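Local coordinates for ATP phosphoribosyltransferase (Methanobacterium thermoautotrophicum, PDB 2VD3), which probably catalyses the magnesium-dependent condensation of ATP with 5-phosphoribose 1-diphosphate, the first step of histidine biosynthesis and apparently its main point of control, at residues T71-D74 / L75-R79; T120-P123 / G124-E127; T143-T146 / E147-P150; G165-L168 / R169-H172. All coordinates share one frame; numbering follows the deposited sequence.

Overall arrangement
Each of the four contacts closes a local turn in one continuous piece of chain, and they follow in series, neither nested nor crossed. Contact 1 turns strand 68-72 into helix 73-79. Contact 2 does the same between strand 117-120 and helix 123-132, and the two touch where E78 meets the start of the second helix. Contact 3 is a pair of turns in the loop from strand 138-141 to strand 157-162; its T146 packs on T120 and E121 of contact 2. Contact 4 is the short helix 166-170 leading into strand 173-188, and its N171 packs against E147 of contact 3.

Contact 1 of 4, residues T71-D74 / L75-R79; sequences TGYD and LIVER
At this strand-to-helix junction, where strand 68-72 runs into helix 73-79, G72 takes the N-cap position and its carbonyl receives I76 N. That bond, from I76 N to G72 O, is 3.2 Å long, nearly straight at 169°, and lies in the carbonyl plane; L75 N adds a weak bond to the same oxygen. The next bond along is shorter, V77 N to Y73 O at 2.8 Å. Glycine suits the cap because a CB there would come within 2.7 Å of D74 OD2. The D74 carboxylate is folded back along its own backbone, CG lying between N and the carbonyl carbon (chi1 50°), and this carries OD2 to 2.6 Å from L75 N in a weak, bent bond; the same oxygen also rests against L75 CG. T71, the last side chain of the strand, has two branches to share. Its methyl CG2 packs on I76 CG1 at 3.8 Å, whereas OG1 lies 3.7 Å from L75 CD1 and is hydrogen-bonded to A54 O, so a small residue with one apolar and one polar arm fits this buried place. At the far end of the helix the E78 carboxylate bonds to the start of helix 123-132, OE2 to G124 N and OE1 to I125 N. Y73 and V77, one turn apart, make a CH-pi contact: V77 CG2 stands over one face of the tyrosine ring, 3.7 Å from its centroid and 20° off the normal, displaced toward the rim where CZ is 3.5 Å from CG2.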
ATOM      1  N   THR A  71     -14.266  21.260  -5.882  1.00 44.96           N
ATOM      2  CA  THR A  71     -12.834  21.205  -6.184  1.00 44.89           C
ATOM      3  C   THR A  71     -12.132  22.503  -5.800  1.00 44.98           C
ATOM      4  O   THR A  71     -12.772  23.440  -5.319  1.00 45.21           O
ATOM      5  CB  THR A  71     -12.537  20.773  -7.665  1.00 44.98           C
ATOM      6  OG1 THR A  71     -11.134  20.522  -7.819  1.00 45.86           O
ATOM      7  CG2 THR A  71     -12.984  21.813  -8.674  1.00 43.54           C
ATOM      8  N   GLY A  72     -10.819  22.543  -6.004  1.00 44.89           N
ATOM      9  CA  GLY A  72     -10.007  23.671  -5.579  1.00 45.02           C
ATOM     10  C   GLY A  72     -10.055  24.781  -6.596  1.00 45.10           C
ATOM     11  O   GLY A  72     -10.108  24.521  -7.790  1.00 45.37           O
ATOM     12  N   TYR A  73     -10.038  26.022  -6.111  1.00 45.28           N
ATOM     13  CA  TYR A  73     -10.073  27.216  -6.955  1.00 44.49           C
ATOM     14  C   TYR A  73      -8.873  27.278  -7.896  1.00 44.29           C
ATOM     15  O   TYR A  73      -9.008  27.680  -9.048  1.00 44.46           O
ATOM     16  CB  TYR A  73     -10.142  28.471  -6.081  1.00 44.49           C
ATOM     17  CG  TYR A  73     -10.256  29.773  -6.845  1.00 44.62           C
ATOM     18  CD1 TYR A  73     -11.374  30.052  -7.634  1.00 44.30           C
ATOM     19  CD2 TYR A  73      -9.254  30.734  -6.765  1.00 45.26           C
ATOM     20  CE1 TYR A  73     -11.480  31.255  -8.325  1.00 44.87           C
ATOM     21  CE2 TYR A  73      -9.349  31.938  -7.459  1.00 44.38           C
ATOM     22  CZ  TYR A  73     -10.465  32.191  -8.232  1.00 44.66           C
ATOM     23  OH  TYR A  73     -10.553  33.378  -8.925  1.00 45.27           O
ATOM     24  N   ASP A  74      -7.699  26.876  -7.404  1.00 43.95           N
ATOM     25  CA  ASP A  74      -6.504  26.827  -8.240  1.00 43.30           C
ATOM     26  C   ASP A  74      -6.716  25.987  -9.499  1.00 42.93           C
ATOM     27  O   ASP A  74      -6.322  26.383 -10.596  1.00 43.09           O
ATOM     28  CB  ASP A  74      -5.291  26.328  -7.449  1.00 43.52           C
ATOM     29  CG  ASP A  74      -5.562  25.033  -6.673  1.00 43.50           C
ATOM     30  OD1 ASP A  74      -4.690  24.653  -5.880  1.00 43.84           O
ATOM     31  OD2 ASP A  74      -6.622  24.394  -6.832  1.00 43.54           O
ATOM     32  N   LEU A  75      -7.355  24.838  -9.332  1.00 42.70           N
ATOM     33  CA  LEU A  75      -7.594  23.913 -10.437  1.00 42.69           C
ATOM     34  C   LEU A  75      -8.612  24.506 -11.411  1.00 42.31           C
ATOM     35  O   LEU A  75      -8.398  24.478 -12.617  1.00 42.47           O
ATOM     36  CB  LEU A  75      -8.003  22.516  -9.919  1.00 42.50           C
ATOM     37  CG  LEU A  75      -6.992  21.846  -8.951  1.00 43.33           C
ATOM     38  CD1 LEU A  75      -7.520  20.553  -8.342  1.00 41.66           C
ATOM     39  CD2 LEU A  75      -5.636  21.597  -9.610  1.00 42.27           C
ATOM     40  N   ILE A  76      -9.683  25.088 -10.873  1.00 42.26           N
ATOM     41  CA  ILE A  76     -10.684  25.803 -11.670  1.00 42.31           C
ATOM     42  C   ILE A  76     -10.025  26.913 -12.488  1.00 42.60           C
ATOM     43  O   ILE A  76     -10.277  27.042 -13.683  1.00 43.08           O
ATOM     44  CB  ILE A  76     -11.819  26.408 -10.785  1.00 42.63           C
ATOM     45  CG1 ILE A  76     -12.491  25.319  -9.933  1.00 41.80           C
ATOM     46  CG2 ILE A  76     -12.838  27.134 -11.646  1.00 41.74           C
ATOM     47  CD1 ILE A  76     -13.483  25.834  -8.915  1.00 41.34           C
ATOM     48  N   VAL A  77      -9.164  27.700 -11.856  1.00 42.58           N
ATOM     49  CA  VAL A  77      -8.501  28.785 -12.566  1.00 42.58           C
ATOM     50  C   VAL A  77      -7.502  28.272 -13.599  1.00 42.57           C
ATOM     51  O   VAL A  77      -7.477  28.780 -14.723  1.00 42.47           O
ATOM     52  CB  VAL A  77      -7.851  29.804 -11.608  1.00 42.68           C
ATOM     53  CG1 VAL A  77      -6.868  30.697 -12.356  1.00 42.19           C
ATOM     54  CG2 VAL A  77      -8.931  30.654 -10.954  1.00 42.57           C
ATOM     55  N   GLU A  78      -6.706  27.263 -13.226  1.00 42.33           N
ATOM     56  CA  GLU A  78      -5.683  26.710 -14.120  1.00 42.18           C
ATOM     57  C   GLU A  78      -6.274  26.195 -15.433  1.00 42.69           C
ATOM     58  O   GLU A  78      -5.761  26.488 -16.514  1.00 42.51           O
ATOM     59  CB  GLU A  78      -4.881  25.605 -13.423  1.00 42.07           C
ATOM     60  CG  GLU A  78      -3.757  25.000 -14.273  1.00 41.34           C
ATOM     61  CD  GLU A  78      -2.582  25.953 -14.511  1.00 41.39           C
ATOM     62  OE1 GLU A  78      -2.452  26.962 -13.780  1.00 41.02           O
ATOM     63  OE2 GLU A  78      -1.782  25.682 -15.432  1.00 41.06           O
ATOM     64  N   ARG A  79      -7.359  25.437 -15.324  1.00 43.00           N
ATOM     65  CA  ARG A  79      -8.078  24.949 -16.495  1.00 43.56           C
ATOM     66  C   ARG A  79      -8.799  26.042 -17.252  1.00 43.58           C
ATOM     67  O   ARG A  79      -9.100  25.880 -18.434  1.00 43.68           O
ATOM     68  CB  ARG A  79      -9.111  23.916 -16.074  1.00 43.78           C
ATOM     69  CG  ARG A  79      -8.523  22.621 -15.632  1.00 45.01           C
ATOM     70  CD  ARG A  79      -8.237  21.746 -16.818  1.00 46.94           C
ATOM     71  NE  ARG A  79      -8.310  20.358 -16.397  1.00 49.30           N
ATOM     72  CZ  ARG A  79      -8.540  19.326 -17.195  1.00 50.04           C
ATOM     73  NH1 ARG A  79      -8.569  18.103 -16.674  1.00 50.47           N
ATOM     74  NH2 ARG A  79      -8.734  19.508 -18.496  1.00 49.63           N
TER

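Contact 2 of 4, residues T120-P123 / G124-E127; sequences TEFP and GITE
T120 and T126 meet because their first torsions send the hydroxyls at each other: OG1 of T120 is opposite its own backbone N (chi1 -170°), while OG1 of T126 sits beside its N (chi1 -52°). T120 closes an ST turn that leads into helix 123-132, its OG1 accepting from F122 N at 2.8 Å. The two side chains pass in opposite directions, bringing T120 OG1 and T126 OG1 to 3.1 Å, and T120 OG1 is also bonded to T159 OG1 of the neighbouring strand. F122 fills the N-cap position, and its carbonyl is gripped twice by one residue. T126 N approaches F122 O nearly end-on at 2.9 Å, whereas T126 OG1 donates to F122 O at 2.8 Å from 48° above the carbonyl plane. A threonine suits this first turn, since its hydroxyl reaches back to an acceptor already in use. With a valine in place of T120, F122 N would probably lose its side-chain acceptor and T159 its hydroxyl mate, freeing the turn to shift. P123 fits the first helical turn, where no N-H is called on by a preceding helical carbonyl. F122 lies alongside I125, pointing the same way, with CD2 4.0 Å from I125 CD1. The first torsion of E127 sets CG beside its own backbone N, 3.1 Å from P123 O, the oxygen that also takes E127 N.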
ATOM      1  N   THR A 120       6.984  25.127 -12.211  1.00 44.28           N
ATOM      2  CA  THR A 120       5.643  25.208 -11.681  1.00 44.05           C
ATOM      3  C   THR A 120       4.852  23.940 -11.973  1.00 44.37           C
ATOM      4  O   THR A 120       5.216  23.149 -12.840  1.00 44.25           O
ATOM      5  CB  THR A 120       4.896  26.437 -12.253  1.00 44.03           C
ATOM      6  OG1 THR A 120       3.663  26.635 -11.545  1.00 43.64           O
ATOM      7  CG2 THR A 120       4.610  26.260 -13.743  1.00 44.04           C
ATOM      8  N   GLU A 121       3.779  23.739 -11.219  1.00 44.60           N
ATOM      9  CA  GLU A 121       2.792  22.739 -11.591  1.00 45.02           C
ATOM     10  C   GLU A 121       1.599  23.449 -12.204  1.00 45.01           C
ATOM     11  O   GLU A 121       0.683  22.803 -12.705  1.00 45.29           O
ATOM     12  CB  GLU A 121       2.386  21.892 -10.391  1.00 44.94           C
ATOM     13  CG  GLU A 121       3.537  21.096  -9.817  1.00 45.37           C
ATOM     14  CD  GLU A 121       3.091  20.122  -8.760  1.00 47.30           C
ATOM     15  OE1 GLU A 121       3.596  20.223  -7.626  1.00 48.36           O
ATOM     16  OE2 GLU A 121       2.229  19.267  -9.056  1.00 47.99           O
ATOM     17  N   PHE A 122       1.646  24.785 -12.191  1.00 45.05           N
ATOM     18  CA  PHE A 122       0.539  25.626 -12.658  1.00 45.11           C
ATOM     19  C   PHE A 122       0.986  26.627 -13.727  1.00 45.00           C
ATOM     20  O   PHE A 122       0.977  27.833 -13.482  1.00 44.76           O
ATOM     21  CB  PHE A 122      -0.112  26.356 -11.473  1.00 45.06           C
ATOM     22  CG  PHE A 122      -0.703  25.430 -10.451  1.00 45.13           C
ATOM     23  CD1 PHE A 122       0.083  24.921  -9.416  1.00 44.57           C
ATOM     24  CD2 PHE A 122      -2.037  25.053 -10.533  1.00 44.32           C
ATOM     25  CE1 PHE A 122      -0.451  24.047  -8.483  1.00 44.93           C
ATOM     26  CE2 PHE A 122      -2.589  24.188  -9.602  1.00 44.65           C
ATOM     27  CZ  PHE A 122      -1.793  23.676  -8.575  1.00 45.63           C
ATOM     28  N   PRO A 123       1.347  26.126 -14.927  1.00 45.10           N
ATOM     29  CA  PRO A 123       1.855  26.998 -15.985  1.00 45.17           C
ATOM     30  C   PRO A 123       0.848  28.050 -16.441  1.00 45.38           C
ATOM     31  O   PRO A 123       1.246  29.166 -16.759  1.00 45.54           O
ATOM     32  CB  PRO A 123       2.181  26.024 -17.123  1.00 45.15           C
ATOM     33  CG  PRO A 123       1.346  24.820 -16.841  1.00 44.79           C
ATOM     34  CD  PRO A 123       1.294  24.715 -15.363  1.00 44.76           C
ATOM     35  N   GLY A 124      -0.437  27.709 -16.455  1.00 45.56           N
ATOM     36  CA  GLY A 124      -1.479  28.659 -16.852  1.00 45.97           C
ATOM     37  C   GLY A 124      -1.532  29.879 -15.952  1.00 46.24           C
ATOM     38  O   GLY A 124      -1.394  31.015 -16.410  1.00 46.29           O
ATOM     39  N   ILE A 125      -1.733  29.633 -14.664  1.00 46.56           N
ATOM     40  CA  ILE A 125      -1.729  30.687 -13.653  1.00 46.86           C
ATOM     41  C   ILE A 125      -0.395  31.432 -13.669  1.00 47.02           C
ATOM     42  O   ILE A 125      -0.373  32.656 -13.559  1.00 47.22           O
ATOM     43  CB  ILE A 125      -2.019  30.108 -12.234  1.00 46.90           C
ATOM     44  CG1 ILE A 125      -3.471  29.618 -12.146  1.00 47.23           C
ATOM     45  CG2 ILE A 125      -1.700  31.129 -11.130  1.00 46.40           C
ATOM     46  CD1 ILE A 125      -3.755  28.633 -10.995  1.00 47.16           C
ATOM     47  N   THR A 126       0.706  30.697 -13.825  1.00 47.11           N
ATOM     48  CA  THR A 126       2.031  31.305 -13.778  1.00 47.47           C
ATOM     49  C   THR A 126       2.323  32.176 -15.012  1.00 48.08           C
ATOM     50  O   THR A 126       2.815  33.295 -14.857  1.00 47.76           O
ATOM     51  CB  THR A 126       3.173  30.272 -13.484  1.00 47.54           C
ATOM     52  OG1 THR A 126       2.859  29.515 -12.303  1.00 46.83           O
ATOM     53  CG2 THR A 126       4.508  30.982 -13.256  1.00 46.35           C
ATOM     54  N   GLU A 127       2.015  31.679 -16.215  1.00 48.67           N
ATOM     55  CA  GLU A 127       2.153  32.500 -17.426  1.00 49.58           C
ATOM     56  C   GLU A 127       1.344  33.769 -17.249  1.00 49.59           C
ATOM     57  O   GLU A 127       1.839  34.868 -17.487  1.00 49.67           O
ATOM     58  CB  GLU A 127       1.696  31.771 -18.699  1.00 49.81           C
ATOM     59  CG  GLU A 127       2.562  30.573 -19.130  1.00 51.89           C
ATOM     60  CD  GLU A 127       3.902  30.947 -19.781  1.00 54.62           C
ATOM     61  OE1 GLU A 127       4.257  32.150 -19.847  1.00 54.91           O
ATOM     62  OE2 GLU A 127       4.606  30.013 -20.236  1.00 55.70           O
TER

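Contact 3 of 4, residues T143-T146 / E147-P150; sequences TGST and EIAP
Two overlapping beta turns of 3-10-like, type I/III geometry shape S145-A149, each closed by a backbone hydrogen bond to the residue three further on. I148 N reaches S145 O at 3.0 Å and is nearly straight, while A149 N meets T146 O at 3.0 Å with more bend. Both donors come from above the carbonyl planes, by 47° at S145 and 61° at T146. P150 suits the next place: lacking an N-H, it cannot extend the series of bonds, and its CD instead rests 3.7 Å from T146 O. The apolar contact is that of S145 CB with I148 CD1 at 3.9 Å. Separately, A149 CB lies 3.3 Å from T146 O, the oxygen to which its own N-H bonds. The polar side chain of the turn is E147. A sharp bend at its second torsion (chi2 88°) folds the carboxylate back over S145, so that OE1 and OE2 each lie 3.4 Å from S145 CA. The E147 side chain is also about 4 Å from a bound magnesium ion, too far for direct coordination but a distance at which the ion's charge may influence the carboxylate. An alanine in place of E147 would remove this carboxylate, which would probably uncover the S145 backbone and deprive the nearby ion of a balancing charge. T146 OG1 is held by T159 O, and the turns lie in the loop between strands 138-141 and 157-162. T146 and P150 pack on I158 and E147 on D160, both of strand 157-162, while I148 reaches L38 of the second subunit.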
ATOM      1  N   THR A 143       6.130  17.721 -13.068  1.00 49.07           N
ATOM      2  CA  THR A 143       5.124  16.795 -12.575  1.00 49.82           C
ATOM      3  C   THR A 143       4.801  17.060 -11.106  1.00 50.30           C
ATOM      4  O   THR A 143       3.671  16.845 -10.661  1.00 50.47           O
ATOM      5  CB  THR A 143       5.622  15.341 -12.758  1.00 49.78           C
ATOM      6  OG1 THR A 143       5.182  14.837 -14.028  1.00 49.03           O
ATOM      7  CG2 THR A 143       5.114  14.459 -11.661  1.00 50.24           C
ATOM      8  N   GLY A 144       5.809  17.523 -10.367  1.00 50.85           N
ATOM      9  CA  GLY A 144       5.712  17.759  -8.924  1.00 51.21           C
ATOM     10  C   GLY A 144       7.074  18.139  -8.381  1.00 51.73           C
ATOM     11  O   GLY A 144       8.006  18.380  -9.153  1.00 52.28           O
ATOM     12  N   SER A 145       7.191  18.211  -7.056  1.00 51.90           N
ATOM     13  CA  SER A 145       8.476  18.446  -6.393  1.00 51.99           C
ATOM     14  C   SER A 145       9.254  19.637  -6.967  1.00 52.05           C
ATOM     15  O   SER A 145      10.489  19.575  -7.124  1.00 52.02           O
ATOM     16  CB  SER A 145       9.339  17.166  -6.426  1.00 52.28           C
ATOM     17  OG  SER A 145       8.670  16.065  -5.809  1.00 53.06           O
ATOM     18  N   THR A 146       8.536  20.722  -7.274  1.00 51.99           N
ATOM     19  CA  THR A 146       9.164  21.949  -7.785  1.00 51.69           C
ATOM     20  C   THR A 146      10.254  22.446  -6.843  1.00 51.81           C
ATOM     21  O   THR A 146      11.185  23.120  -7.283  1.00 51.64           O
ATOM     22  CB  THR A 146       8.152  23.098  -8.048  1.00 51.73           C
ATOM     23  OG1 THR A 146       7.469  23.444  -6.837  1.00 51.37           O
ATOM     24  CG2 THR A 146       7.133  22.716  -9.130  1.00 51.56           C
ATOM     25  N   GLU A 147      10.141  22.081  -5.560  1.00 52.05           N
ATOM     26  CA  GLU A 147      11.096  22.479  -4.511  1.00 52.31           C
ATOM     27  C   GLU A 147      12.528  22.012  -4.774  1.00 52.09           C
ATOM     28  O   GLU A 147      13.479  22.558  -4.207  1.00 52.19           O
ATOM     29  CB  GLU A 147      10.670  21.962  -3.127  1.00 52.54           C
ATOM     30  CG  GLU A 147       9.167  21.813  -2.894  1.00 54.41           C
ATOM     31  CD  GLU A 147       8.639  20.446  -3.318  1.00 55.62           C
ATOM     32  OE1 GLU A 147       9.403  19.456  -3.259  1.00 56.76           O
ATOM     33  OE2 GLU A 147       7.458  20.366  -3.714  1.00 56.39           O
ATOM     34  N   ILE A 148      12.671  20.993  -5.615  1.00 52.02           N
ATOM     35  CA  ILE A 148      13.980  20.404  -5.929  1.00 51.92           C
ATOM     36  C   ILE A 148      14.620  21.058  -7.164  1.00 51.40           C
ATOM     37  O   ILE A 148      15.833  20.979  -7.355  1.00 51.41           O
ATOM     38  CB  ILE A 148      13.861  18.853  -6.086  1.00 52.18           C
ATOM     39  CG1 ILE A 148      13.340  18.232  -4.783  1.00 52.70           C
ATOM     40  CG2 ILE A 148      15.195  18.217  -6.443  1.00 52.56           C
ATOM     41  CD1 ILE A 148      12.883  16.801  -4.916  1.00 54.52           C
ATOM     42  N   ALA A 149      13.801  21.730  -7.972  1.00 50.93           N
ATOM     43  CA  ALA A 149      14.233  22.295  -9.262  1.00 50.52           C
ATOM     44  C   ALA A 149      15.450  23.251  -9.240  1.00 50.19           C
ATOM     45  O   ALA A 149      16.286  23.175 -10.140  1.00 50.26           O
ATOM     46  CB  ALA A 149      13.058  22.929  -9.997  1.00 50.22           C
ATOM     47  N   PRO A 150      15.545  24.160  -8.242  1.00 49.91           N
ATOM     48  CA  PRO A 150      16.772  24.963  -8.117  1.00 49.91           C
ATOM     49  C   PRO A 150      17.995  24.124  -7.762  1.00 49.87           C
ATOM     50  O   PRO A 150      19.073  24.354  -8.303  1.00 49.46           O
ATOM     51  CB  PRO A 150      16.452  25.929  -6.970  1.00 49.77           C
ATOM     52  CG  PRO A 150      14.964  25.919  -6.858  1.00 49.97           C
ATOM     53  CD  PRO A 150      14.561  24.533  -7.213  1.00 50.04           C
TER

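Contact 4 of 4, residues G165-L168 / R169-H172; sequences GTTL and RMNH
R169 lies back over G165, the N-cap residue of helix 166-170, and its chain can be followed along that glycine's carbonyl. CB is 3.8 Å from G165 O, and CG comes closest, 3.0 Å from the same oxygen. A turn at the second torsion (chi2 -64°) then lays the rest of the chain alongside, with CD 3.5 Å from G165 O and NE 3.3 Å from it, though the angle at NE is too poor for a hydrogen bond. At the tip NH2 lies 4.0 Å from G165 CA. Glycine suits this place, since a CB there would stand 2.5 Å from R169 NH2. The carbonyl is used instead by the R169 backbone N, and T166 O likewise takes M170 N, giving the short helix its regular bonds. The next residue, M170, bends at its third torsion and brings CE back to 4.0 Å from T167 OG1. The helix ends in a Schellman motif: H172, with positive phi, is the C-prime residue, and its N bonds to R169 O at 2.9 Å. The run of small polar residues leading into the helix resembles the phosphoribosyl-diphosphate signature of the HisG family. L168 turns inward onto strands 94-101, 157-162 and 173-188, while the H172 ring, tied to E102, stacks on H172 of the fourth subunit just before strand 173-188 begins.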
ATOM      1  N   GLY A 165       4.699  28.316   5.458  1.00 67.30           N
ATOM      2  CA  GLY A 165       5.968  28.496   4.749  1.00 68.14           C
ATOM      3  C   GLY A 165       7.029  27.460   5.106  1.00 68.69           C
ATOM      4  O   GLY A 165       8.167  27.550   4.644  1.00 68.77           O
ATOM      5  N   THR A 166       6.641  26.462   5.901  1.00 69.08           N
ATOM      6  CA  THR A 166       7.571  25.477   6.471  1.00 69.47           C
ATOM      7  C   THR A 166       8.286  24.565   5.453  1.00 69.62           C
ATOM      8  O   THR A 166       9.511  24.443   5.484  1.00 69.84           O
ATOM      9  CB  THR A 166       6.895  24.649   7.592  1.00 69.61           C
ATOM     10  OG1 THR A 166       5.686  24.045   7.100  1.00 69.56           O
ATOM     11  CG2 THR A 166       6.577  25.545   8.800  1.00 69.26           C
ATOM     12  N   THR A 167       7.533  23.940   4.555  1.00 69.81           N
ATOM     13  CA  THR A 167       8.124  23.159   3.455  1.00 70.03           C
ATOM     14  C   THR A 167       9.021  24.021   2.541  1.00 70.15           C
ATOM     15  O   THR A 167       9.892  23.505   1.822  1.00 70.35           O
ATOM     16  CB  THR A 167       7.023  22.414   2.652  1.00 69.99           C
ATOM     17  OG1 THR A 167       6.613  21.258   3.392  1.00 70.47           O
ATOM     18  CG2 THR A 167       7.509  21.971   1.268  1.00 70.02           C
ATOM     19  N   LEU A 168       8.813  25.335   2.579  1.00 69.80           N
ATOM     20  CA  LEU A 168       9.650  26.245   1.815  1.00 69.41           C
ATOM     21  C   LEU A 168      10.947  26.565   2.556  1.00 69.13           C
ATOM     22  O   LEU A 168      12.022  26.529   1.950  1.00 69.27           O
ATOM     23  CB  LEU A 168       8.884  27.518   1.444  1.00 69.44           C
ATOM     24  CG  LEU A 168       7.937  27.406   0.248  1.00 69.39           C
ATOM     25  CD1 LEU A 168       6.688  26.584   0.568  1.00 69.62           C
ATOM     26  CD2 LEU A 168       7.560  28.792  -0.214  1.00 69.45           C
ATOM     27  N   ARG A 169      10.851  26.855   3.857  1.00 68.56           N
ATOM     28  CA  ARG A 169      12.039  27.141   4.672  1.00 68.34           C
ATOM     29  C   ARG A 169      12.953  25.915   4.756  1.00 67.84           C
ATOM     30  O   ARG A 169      14.171  26.046   4.818  1.00 67.69           O
ATOM     31  CB  ARG A 169      11.682  27.621   6.093  1.00 68.53           C
ATOM     32  CG  ARG A 169      10.476  28.560   6.239  1.00 69.12           C
ATOM     33  CD  ARG A 169      10.627  29.913   5.546  1.00 70.50           C
ATOM     34  NE  ARG A 169       9.313  30.535   5.346  1.00 72.18           N
ATOM     35  CZ  ARG A 169       9.036  31.513   4.478  1.00 73.00           C
ATOM     36  NH1 ARG A 169       9.981  32.024   3.692  1.00 72.67           N
ATOM     37  NH2 ARG A 169       7.796  31.986   4.392  1.00 73.06           N
ATOM     38  N   MET A 170      12.344  24.731   4.744  1.00 67.33           N
ATOM     39  CA  MET A 170      13.054  23.452   4.829  1.00 66.85           C
ATOM     40  C   MET A 170      13.947  23.217   3.611  1.00 65.86           C
ATOM     41  O   MET A 170      15.045  22.680   3.736  1.00 65.93           O
ATOM     42  CB  MET A 170      12.035  22.315   4.969  1.00 67.01           C
ATOM     43  CG  MET A 170      12.511  21.095   5.747  1.00 67.46           C
ATOM     44  SD  MET A 170      11.135  20.180   6.488  1.00 67.80           S
ATOM     45  CE  MET A 170      10.046  19.936   5.075  1.00 68.08           C
ATOM     46  N   ASN A 171      13.464  23.619   2.439  1.00 64.74           N
ATOM     47  CA  ASN A 171      14.259  23.587   1.213  1.00 63.64           C
ATOM     48  C   ASN A 171      15.037  24.880   1.003  1.00 62.87           C
ATOM     49  O   ASN A 171      15.535  25.142  -0.100  1.00 62.76           O
ATOM     50  CB  ASN A 171      13.365  23.318  -0.007  1.00 63.71           C
ATOM     51  CG  ASN A 171      13.245  21.845  -0.330  1.00 63.29           C
ATOM     52  OD1 ASN A 171      14.225  21.188  -0.699  1.00 62.06           O
ATOM     53  ND2 ASN A 171      12.036  21.317  -0.202  1.00 63.58           N
ATOM     54  N   HIS A 172      15.132  25.681   2.065  1.00 61.79           N
ATOM     55  CA  HIS A 172      15.828  26.968   2.032  1.00 60.79           C
ATOM     56  C   HIS A 172      15.328  27.857   0.898  1.00 60.00           C
ATOM     57  O   HIS A 172      16.092  28.270   0.018  1.00 59.66           O
ATOM     58  CB  HIS A 172      17.347  26.772   1.978  1.00 60.91           C
ATOM     59  CG  HIS A 172      17.940  26.342   3.282  1.00 61.30           C
ATOM     60  ND1 HIS A 172      18.739  27.167   4.043  1.00 61.52           N
ATOM     61  CD2 HIS A 172      17.822  25.185   3.976  1.00 61.59           C
ATOM     62  CE1 HIS A 172      19.104  26.530   5.141  1.00 61.96           C
ATOM     63  NE2 HIS A 172      18.560  25.327   5.126  1.00 61.82           N
TER